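Local coordinates for uncharacterized protein (Bacillus thuringiensis serovar kurstaki, PDB 4XE7) that is a bacterial actin-like ParM protein that probably polymerises into nucleotide-dependent filaments and so helps to segregate plasmid DNA, at residues L12-F26 against A400-L412. Sequence-based numbering, arbitrary orientation.
Sequences LGGFDTGNIKAKISF and AYFTSRSYLIANL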
ATOM      1  N   LEU A  12       2.108  -6.253 -17.124  1.00 22.01           N
ATOM      2  CA  LEU A  12       0.915  -6.789 -16.490  1.00 17.69           C
ATOM      3  C   LEU A  12       0.825  -6.255 -15.059  1.00 26.41           C
ATOM      4  O   LEU A  12       1.571  -6.694 -14.195  1.00 25.58           O
ATOM      5  CB  LEU A  12       0.934  -8.315 -16.496  1.00 18.94           C
ATOM      6  CG  LEU A  12      -0.397  -8.935 -16.064  1.00 29.15           C
ATOM      7  CD1 LEU A  12      -1.438  -8.829 -17.195  1.00 27.62           C
ATOM      8  CD2 LEU A  12      -0.231 -10.373 -15.587  1.00 30.04           C
ATOM      9  N   GLY A  13      -0.075  -5.299 -14.820  1.00 20.28           N
ATOM     10  CA  GLY A  13      -0.211  -4.705 -13.503  1.00 21.70           C
ATOM     11  C   GLY A  13      -1.626  -4.631 -12.953  1.00 23.99           C
ATOM     12  O   GLY A  13      -2.614  -4.954 -13.640  1.00 24.90           O
ATOM     13  N   GLY A  14      -1.715  -4.221 -11.692  1.00 20.01           N
ATOM     14  CA  GLY A  14      -2.979  -3.934 -11.039  1.00 20.74           C
ATOM     15  C   GLY A  14      -2.838  -2.514 -10.540  1.00 24.83           C
ATOM     16  O   GLY A  14      -1.815  -2.165  -9.957  1.00 21.19           O
ATOM     17  N   PHE A  15      -3.848  -1.686 -10.772  1.00 23.08           N
ATOM     18  CA  PHE A  15      -3.694  -0.260 -10.534  1.00 26.47           C
ATOM     19  C   PHE A  15      -4.748   0.232  -9.565  1.00 29.75           C
ATOM     20  O   PHE A  15      -5.944   0.259  -9.866  1.00 23.43           O
ATOM     21  CB  PHE A  15      -3.744   0.502 -11.859  1.00 27.05           C
ATOM     22  CG  PHE A  15      -2.796  -0.050 -12.881  1.00 26.20           C
ATOM     23  CD1 PHE A  15      -3.226  -0.998 -13.803  1.00 21.28           C
ATOM     24  CD2 PHE A  15      -1.463   0.331 -12.882  1.00 26.67           C
ATOM     25  CE1 PHE A  15      -2.351  -1.535 -14.729  1.00 24.78           C
ATOM     26  CE2 PHE A  15      -0.570  -0.206 -13.810  1.00 26.88           C
ATOM     27  CZ  PHE A  15      -1.018  -1.142 -14.733  1.00 25.17           C
ATOM     28  N   ASP A  16      -4.265   0.603  -8.388  1.00 29.03           N
ATOM     29  CA  ASP A  16      -5.100   1.025  -7.287  1.00 31.13           C
ATOM     30  C   ASP A  16      -4.965   2.533  -7.091  1.00 28.87           C
ATOM     31  O   ASP A  16      -3.984   3.028  -6.543  1.00 23.78           O
ATOM     32  CB  ASP A  16      -4.716   0.251  -6.027  1.00 30.71           C
ATOM     33  CG  ASP A  16      -5.389   0.780  -4.778  1.00 44.03           C
ATOM     34  OD1 ASP A  16      -6.471   1.402  -4.887  1.00 42.70           O
ATOM     35  OD2 ASP A  16      -4.826   0.563  -3.680  1.00 43.96           O
ATOM     36  N   THR A  17      -5.973   3.253  -7.561  1.00 30.69           N
ATOM     37  CA  THR A  17      -6.023   4.702  -7.470  1.00 36.35           C
ATOM     38  C   THR A  17      -6.713   5.157  -6.182  1.00 43.72           C
ATOM     39  O   THR A  17      -7.942   5.206  -6.120  1.00 57.19           O
ATOM     40  CB  THR A  17      -6.773   5.294  -8.686  1.00 41.41           C
ATOM     41  OG1 THR A  17      -6.113   4.893  -9.891  1.00 36.71           O
ATOM     42  CG2 THR A  17      -6.827   6.808  -8.619  1.00 45.56           C
ATOM     43  N   GLY A  18      -5.924   5.472  -5.156  1.00 34.65           N
ATOM     44  CA  GLY A  18      -6.447   6.071  -3.936  1.00 31.59           C
ATOM     45  C   GLY A  18      -6.295   7.591  -3.894  1.00 43.17           C
ATOM     46  O   GLY A  18      -5.616   8.189  -4.731  1.00 36.32           O
ATOM     47  N   ASN A  19      -6.919   8.225  -2.906  1.00 55.45           N
ATOM     48  CA  ASN A  19      -6.827   9.678  -2.759  1.00 57.18           C
ATOM     49  C   ASN A  19      -5.500  10.147  -2.189  1.00 52.05           C
ATOM     50  O   ASN A  19      -5.091  11.286  -2.391  1.00 56.41           O
ATOM     51  CB  ASN A  19      -7.955  10.188  -1.867  1.00 68.72           C
ATOM     52  CG  ASN A  19      -9.296  10.135  -2.547  1.00 79.16           C
ATOM     53  OD1 ASN A  19      -9.490  10.726  -3.611  1.00 86.65           O
ATOM     54  ND2 ASN A  19     -10.233   9.413  -1.946  1.00 77.57           N
ATOM     55  N   ILE A  20      -4.834   9.274  -1.449  1.00 42.28           N
ATOM     56  CA  ILE A  20      -3.573   9.634  -0.824  1.00 38.74           C
ATOM     57  C   ILE A  20      -2.419   9.120  -1.669  1.00 31.86           C
ATOM     58  O   ILE A  20      -1.391   9.769  -1.792  1.00 32.42           O
ATOM     59  CB  ILE A  20      -3.453   9.058   0.610  1.00 40.64           C
ATOM     60  CG1 ILE A  20      -4.643   9.486   1.463  1.00 45.61           C
ATOM     61  CG2 ILE A  20      -2.141   9.499   1.271  1.00 41.69           C
ATOM     62  CD1 ILE A  20      -4.770  10.982   1.599  1.00 53.02           C
ATOM     63  N   LYS A  21      -2.611   7.939  -2.249  1.00 32.29           N
ATOM     64  CA  LYS A  21      -1.529   7.235  -2.930  1.00 37.40           C
ATOM     65  C   LYS A  21      -1.987   6.586  -4.226  1.00 24.25           C
ATOM     66  O   LYS A  21      -3.125   6.151  -4.357  1.00 25.80           O
ATOM     67  CB  LYS A  21      -0.923   6.153  -2.014  1.00 39.72           C
ATOM     68  CG  LYS A  21      -0.170   6.673  -0.803  1.00 48.17           C
ATOM     69  CD  LYS A  21       0.483   5.530  -0.035  1.00 55.42           C
ATOM     70  CE  LYS A  21       1.081   6.005   1.282  1.00 60.80           C
ATOM     71  NZ  LYS A  21       1.433   4.863   2.174  1.00 66.38           N
ATOM     72  N   ALA A  22      -1.089   6.545  -5.195  1.00 23.31           N
ATOM     73  CA  ALA A  22      -1.268   5.702  -6.349  1.00 27.72           C
ATOM     74  C   ALA A  22      -0.490   4.439  -6.036  1.00 24.39           C
ATOM     75  O   ALA A  22       0.703   4.507  -5.752  1.00 31.58           O
ATOM     76  CB  ALA A  22      -0.751   6.380  -7.616  1.00 26.26           C
ATOM     77  N   LYS A  23      -1.144   3.291  -6.041  1.00 24.91           N
ATOM     78  CA  LYS A  23      -0.402   2.057  -5.795  1.00 23.15           C
ATOM     79  C   LYS A  23      -0.421   1.190  -7.036  1.00 21.30           C
ATOM     80  O   LYS A  23      -1.385   1.204  -7.785  1.00 21.25           O
ATOM     81  CB  LYS A  23      -0.967   1.290  -4.597  1.00 25.96           C
ATOM     82  CG  LYS A  23      -0.801   2.026  -3.294  1.00 22.45           C
ATOM     83  CD  LYS A  23      -1.447   1.275  -2.153  1.00 31.07           C
ATOM     84  CE  LYS A  23      -0.842   1.695  -0.809  1.00 29.67           C
ATOM     85  NZ  LYS A  23      -1.396   0.916   0.325  1.00 35.97           N
ATOM     86  N   ILE A  24       0.669   0.463  -7.257  1.00 19.47           N
ATOM     87  CA  ILE A  24       0.737  -0.493  -8.352  1.00 22.11           C
ATOM     88  C   ILE A  24       1.293  -1.815  -7.849  1.00 20.22           C
ATOM     89  O   ILE A  24       2.179  -1.844  -6.992  1.00 18.35           O
ATOM     90  CB  ILE A  24       1.615   0.033  -9.513  1.00 21.90           C
ATOM     91  CG1 ILE A  24       1.648  -0.949 -10.683  1.00 19.57           C
ATOM     92  CG2 ILE A  24       3.049   0.276  -9.049  1.00 29.14           C
ATOM     93  CD1 ILE A  24       2.510  -0.416 -11.896  1.00 16.69           C
ATOM     94  N   SER A  25       0.757  -2.908  -8.373  1.00 16.28           N
ATOM     95  CA  SER A  25       1.384  -4.210  -8.251  1.00 22.99           C
ATOM     96  C   SER A  25       1.581  -4.777  -9.656  1.00 24.50           C
ATOM     97  O   SER A  25       0.648  -4.775 -10.453  1.00 20.92           O
ATOM     98  CB  SER A  25       0.535  -5.156  -7.394  1.00 23.66           C
ATOM     99  OG  SER A  25       0.581  -4.784  -6.028  1.00 24.20           O
ATOM    100  N   PHE A  26       2.779  -5.249  -9.983  1.00 21.06           N
ATOM    101  CA  PHE A  26       2.979  -5.795 -11.326  1.00 18.14           C
ATOM    102  C   PHE A  26       3.866  -7.020 -11.286  1.00 18.16           C
ATOM    103  O   PHE A  26       4.490  -7.317 -10.268  1.00 20.88           O
ATOM    104  CB  PHE A  26       3.579  -4.740 -12.267  1.00 19.27           C
ATOM    105  CG  PHE A  26       4.967  -4.299 -11.887  1.00 19.33           C
ATOM    106  CD1 PHE A  26       6.081  -4.798 -12.549  1.00 31.62           C
ATOM    107  CD2 PHE A  26       5.159  -3.388 -10.861  1.00 21.22           C
ATOM    108  CE1 PHE A  26       7.374  -4.390 -12.202  1.00 20.87           C
ATOM    109  CE2 PHE A  26       6.450  -2.982 -10.503  1.00 20.57           C
ATOM    110  CZ  PHE A  26       7.548  -3.482 -11.178  1.00 23.66           C
ATOM    111  N   ALA A 400      -0.860  -3.670   2.524  1.00 22.78           N
ATOM    112  CA  ALA A 400      -0.963  -2.364   1.878  1.00 35.52           C
ATOM    113  C   ALA A 400      -1.326  -2.467   0.391  1.00 29.90           C
ATOM    114  O   ALA A 400      -1.930  -1.557  -0.161  1.00 32.99           O
ATOM    115  CB  ALA A 400       0.332  -1.598   2.044  1.00 40.14           C
ATOM    116  N   TYR A 401      -0.986  -3.595  -0.229  1.00 34.12           N
ATOM    117  CA  TYR A 401      -1.156  -3.772  -1.667  1.00 28.53           C
ATOM    118  C   TYR A 401      -2.184  -4.850  -2.041  1.00 22.30           C
ATOM    119  O   TYR A 401      -2.195  -5.345  -3.160  1.00 23.79           O
ATOM    120  CB  TYR A 401       0.209  -4.088  -2.292  1.00 22.97           C
ATOM    121  CG  TYR A 401       1.181  -2.940  -2.130  1.00 28.44           C
ATOM    122  CD1 TYR A 401       1.071  -1.796  -2.928  1.00 32.85           C
ATOM    123  CD2 TYR A 401       2.177  -2.971  -1.166  1.00 25.80           C
ATOM    124  CE1 TYR A 401       1.935  -0.735  -2.782  1.00 29.83           C
ATOM    125  CE2 TYR A 401       3.045  -1.906  -1.003  1.00 23.61           C
ATOM    126  CZ  TYR A 401       2.927  -0.793  -1.816  1.00 31.17           C
ATOM    127  OH  TYR A 401       3.797   0.273  -1.667  1.00 34.38           O
ATOM    128  N   PHE A 402      -3.050  -5.219  -1.105  1.00 26.38           N
ATOM    129  CA  PHE A 402      -4.024  -6.278  -1.373  1.00 20.22           C
ATOM    130  C   PHE A 402      -4.982  -5.868  -2.501  1.00 19.81           C
ATOM    131  O   PHE A 402      -5.455  -6.707  -3.272  1.00 19.52           O
ATOM    132  CB  PHE A 402      -4.829  -6.621  -0.107  1.00 19.32           C
ATOM    133  CG  PHE A 402      -4.168  -7.651   0.805  1.00 21.72           C
ATOM    134  CD1 PHE A 402      -2.965  -8.246   0.474  1.00 20.19           C
ATOM    135  CD2 PHE A 402      -4.789  -8.033   1.993  1.00 29.54           C
ATOM    136  CE1 PHE A 402      -2.392  -9.196   1.299  1.00 23.44           C
ATOM    137  CE2 PHE A 402      -4.228  -8.977   2.819  1.00 26.54           C
ATOM    138  CZ  PHE A 402      -3.019  -9.563   2.478  1.00 27.27           C
ATOM    139  N   THR A 403      -5.276  -4.574  -2.586  1.00 23.26           N
ATOM    140  CA  THR A 403      -6.151  -4.080  -3.644  1.00 23.79           C
ATOM    141  C   THR A 403      -5.463  -4.161  -5.011  1.00 25.70           C
ATOM    142  O   THR A 403      -6.033  -4.698  -5.961  1.00 23.73           O
ATOM    143  CB  THR A 403      -6.587  -2.643  -3.380  1.00 24.13           C
ATOM    144  OG1 THR A 403      -7.277  -2.587  -2.125  1.00 29.80           O
ATOM    145  CG2 THR A 403      -7.496  -2.138  -4.503  1.00 26.88           C
ATOM    146  N   SER A 404      -4.248  -3.625  -5.116  1.00 24.53           N
ATOM    147  CA  SER A 404      -3.526  -3.693  -6.386  1.00 27.03           C
ATOM    148  C   SER A 404      -3.155  -5.125  -6.761  1.00 25.64           C
ATOM    149  O   SER A 404      -3.197  -5.483  -7.940  1.00 21.27           O
ATOM    150  CB  SER A 404      -2.267  -2.816  -6.367  1.00 18.87           C
ATOM    151  OG  SER A 404      -1.502  -2.995  -5.193  1.00 22.17           O
ATOM    152  N   ARG A 405      -2.780  -5.943  -5.776  1.00 18.43           N
ATOM    153  CA  ARG A 405      -2.502  -7.348  -6.043  1.00 20.68           C
ATOM    154  C   ARG A 405      -3.744  -8.078  -6.539  1.00 21.73           C
ATOM    155  O   ARG A 405      -3.643  -8.935  -7.423  1.00 20.36           O
ATOM    156  CB  ARG A 405      -1.949  -8.056  -4.796  1.00 24.45           C
ATOM    157  CG  ARG A 405      -0.551  -7.606  -4.425  1.00 26.63           C
ATOM    158  CD  ARG A 405      -0.179  -8.015  -3.008  1.00 26.73           C
ATOM    159  NE  ARG A 405      -0.066  -9.454  -2.896  1.00 32.13           N
ATOM    160  CZ  ARG A 405       1.067 -10.133  -3.037  1.00 25.62           C
ATOM    161  NH1 ARG A 405       2.200  -9.508  -3.288  1.00 24.93           N
ATOM    162  NH2 ARG A 405       1.063 -11.447  -2.923  1.00 23.38           N
ATOM    163  N   SER A 406      -4.909  -7.748  -5.979  1.00 16.47           N
ATOM    164  CA  SER A 406      -6.166  -8.359  -6.437  1.00 25.44           C
ATOM    165  C   SER A 406      -6.441  -8.012  -7.895  1.00 18.18           C
ATOM    166  O   SER A 406      -6.770  -8.884  -8.697  1.00 25.35           O
ATOM    167  CB  SER A 406      -7.350  -7.906  -5.575  1.00 37.11           C
ATOM    168  OG  SER A 406      -7.194  -8.319  -4.228  1.00 43.89           O
ATOM    169  N   TYR A 407      -6.335  -6.732  -8.222  1.00 17.62           N
ATOM    170  CA  TYR A 407      -6.462  -6.309  -9.608  1.00 22.11           C
ATOM    171  C   TYR A 407      -5.460  -7.073 -10.480  1.00 22.37           C
ATOM    172  O   TYR A 407      -5.822  -7.603 -11.525  1.00 25.00           O
ATOM    173  CB  TYR A 407      -6.260  -4.793  -9.738  1.00 23.23           C
ATOM    174  CG  TYR A 407      -7.276  -3.950  -8.969  1.00 21.26           C
ATOM    175  CD1 TYR A 407      -8.446  -4.522  -8.478  1.00 31.18           C
ATOM    176  CD2 TYR A 407      -7.055  -2.594  -8.726  1.00 19.84           C
ATOM    177  CE1 TYR A 407      -9.375  -3.775  -7.784  1.00 38.21           C
ATOM    178  CE2 TYR A 407      -7.998  -1.821  -8.021  1.00 23.69           C
ATOM    179  CZ  TYR A 407      -9.154  -2.430  -7.561  1.00 33.20           C
ATOM    180  OH  TYR A 407     -10.105  -1.721  -6.859  1.00 38.88           O
ATOM    181  N   LEU A 408      -4.199  -7.147 -10.042  1.00 26.72           N
ATOM    182  CA  LEU A 408      -3.166  -7.821 -10.834  1.00 17.47           C
ATOM    183  C   LEU A 408      -3.548  -9.286 -11.116  1.00 22.70           C
ATOM    184  O   LEU A 408      -3.483  -9.743 -12.258  1.00 19.98           O
ATOM    185  CB  LEU A 408      -1.802  -7.752 -10.123  1.00 15.42           C
ATOM    186  CG  LEU A 408      -0.643  -8.572 -10.716  1.00 23.21           C
ATOM    187  CD1 LEU A 408      -0.373  -8.220 -12.185  1.00 18.54           C
ATOM    188  CD2 LEU A 408       0.634  -8.409  -9.890  1.00 18.71           C
ATOM    189  N   ILE A 409      -3.943 -10.018 -10.079  1.00 20.55           N
ATOM    190  CA  ILE A 409      -4.372 -11.411 -10.254  1.00 22.99           C
ATOM    191  C   ILE A 409      -5.565 -11.526 -11.227  1.00 24.08           C
ATOM    192  O   ILE A 409      -5.586 -12.407 -12.096  1.00 21.72           O
ATOM    193  CB  ILE A 409      -4.736 -12.049  -8.897  1.00 28.46           C
ATOM    194  CG1 ILE A 409      -3.484 -12.147  -8.016  1.00 28.65           C
ATOM    195  CG2 ILE A 409      -5.369 -13.435  -9.074  1.00 21.07           C
ATOM    196  CD1 ILE A 409      -3.789 -12.170  -6.530  1.00 28.95           C
ATOM    197  N   ALA A 410      -6.545 -10.636 -11.081  1.00 23.86           N
ATOM    198  CA  ALA A 410      -7.682 -10.591 -11.990  1.00 26.27           C
ATOM    199  C   ALA A 410      -7.186 -10.343 -13.406  1.00 28.67           C
ATOM    200  O   ALA A 410      -7.655 -10.970 -14.359  1.00 24.60           O
ATOM    201  CB  ALA A 410      -8.680  -9.500 -11.572  1.00 21.52           C
ATOM    202  N   ASN A 411      -6.216  -9.442 -13.534  1.00 23.84           N
ATOM    203  CA  ASN A 411      -5.642  -9.130 -14.842  1.00 23.79           C
ATOM    204  C   ASN A 411      -4.939 -10.334 -15.486  1.00 27.13           C
ATOM    205  O   ASN A 411      -5.091 -10.575 -16.678  1.00 26.56           O
ATOM    206  CB  ASN A 411      -4.671  -7.956 -14.720  1.00 20.06           C
ATOM    207  CG  ASN A 411      -4.523  -7.183 -16.024  1.00 25.88           C
ATOM    208  OD1 ASN A 411      -5.172  -7.497 -17.028  1.00 26.86           O
ATOM    209  ND2 ASN A 411      -3.669  -6.166 -16.013  1.00 19.34           N
ATOM    210  N   LEU A 412      -4.170 -11.084 -14.699  1.00 21.51           N
ATOM    211  CA  LEU A 412      -3.502 -12.282 -15.209  1.00 25.91           C
ATOM    212  C   LEU A 412      -4.535 -13.309 -15.668  1.00 28.67           C
ATOM    213  O   LEU A 412      -4.439 -13.856 -16.773  1.00 25.79           O
ATOM    214  CB  LEU A 412      -2.577 -12.892 -14.146  1.00 19.81           C
ATOM    215  CG  LEU A 412      -1.918 -14.216 -14.547  1.00 20.11           C
ATOM    216  CD1 LEU A 412      -1.105 -14.051 -15.825  1.00 26.65           C
ATOM    217  CD2 LEU A 412      -1.038 -14.757 -13.426  1.00 20.11           C
TER
HETATM  218  O   HOH W   1      -3.096  -1.631  -3.203  1.00 22.18           O
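Lys-23 reaches from the second strand of a beta hairpin to the turn just before helix 402-418, and each step of its side chain meets something. CB and CG lie against the ring of Tyr-401, Lys-23 CG 3.9 Å from Tyr-401 CE1. Lys-23 CD, still near that ring atom, comes within 3.5 Å of Ala-400 O. CE keeps the same two neighbours, and Lys-23 NZ ends on Ala-400 O in a 2.6 Å hydrogen bond, the ammonium tilted from the carbonyl plane. Lys-23 NZ also stands over the Tyr-401 face, 5.0 Å from the ring centroid, a long cation-pi approach. A water accepts from Ser-404 N and donates to Asp-16 OD2 and to Ala-400 O, which thus has two donors.

Hairpin and helix belong to the actin fold, in which an N-terminal hairpin of this kind, carrying an aspartate, normally faces the nucleotide cleft; here strand 13-17 pairs with 21-27 and, through Phe-15, with Ser-151 of strand 145-154. Gly-14 lets the helix backbone come close: Gly-14 CA is 3.5 Å from Ser-404 O, a CA-H...O contact. Ser-25 OG bonds to Ser-404 OG at 2.9 Å and also to Ser-35. The Asn-411 amide, its CG anti to the backbone N (chi1 -154°), donates through Asn-411 ND2 to Gly-13 O at 2.9 Å, the oxygen 13° out of the amide plane; ND2 also reaches Pro-149 O.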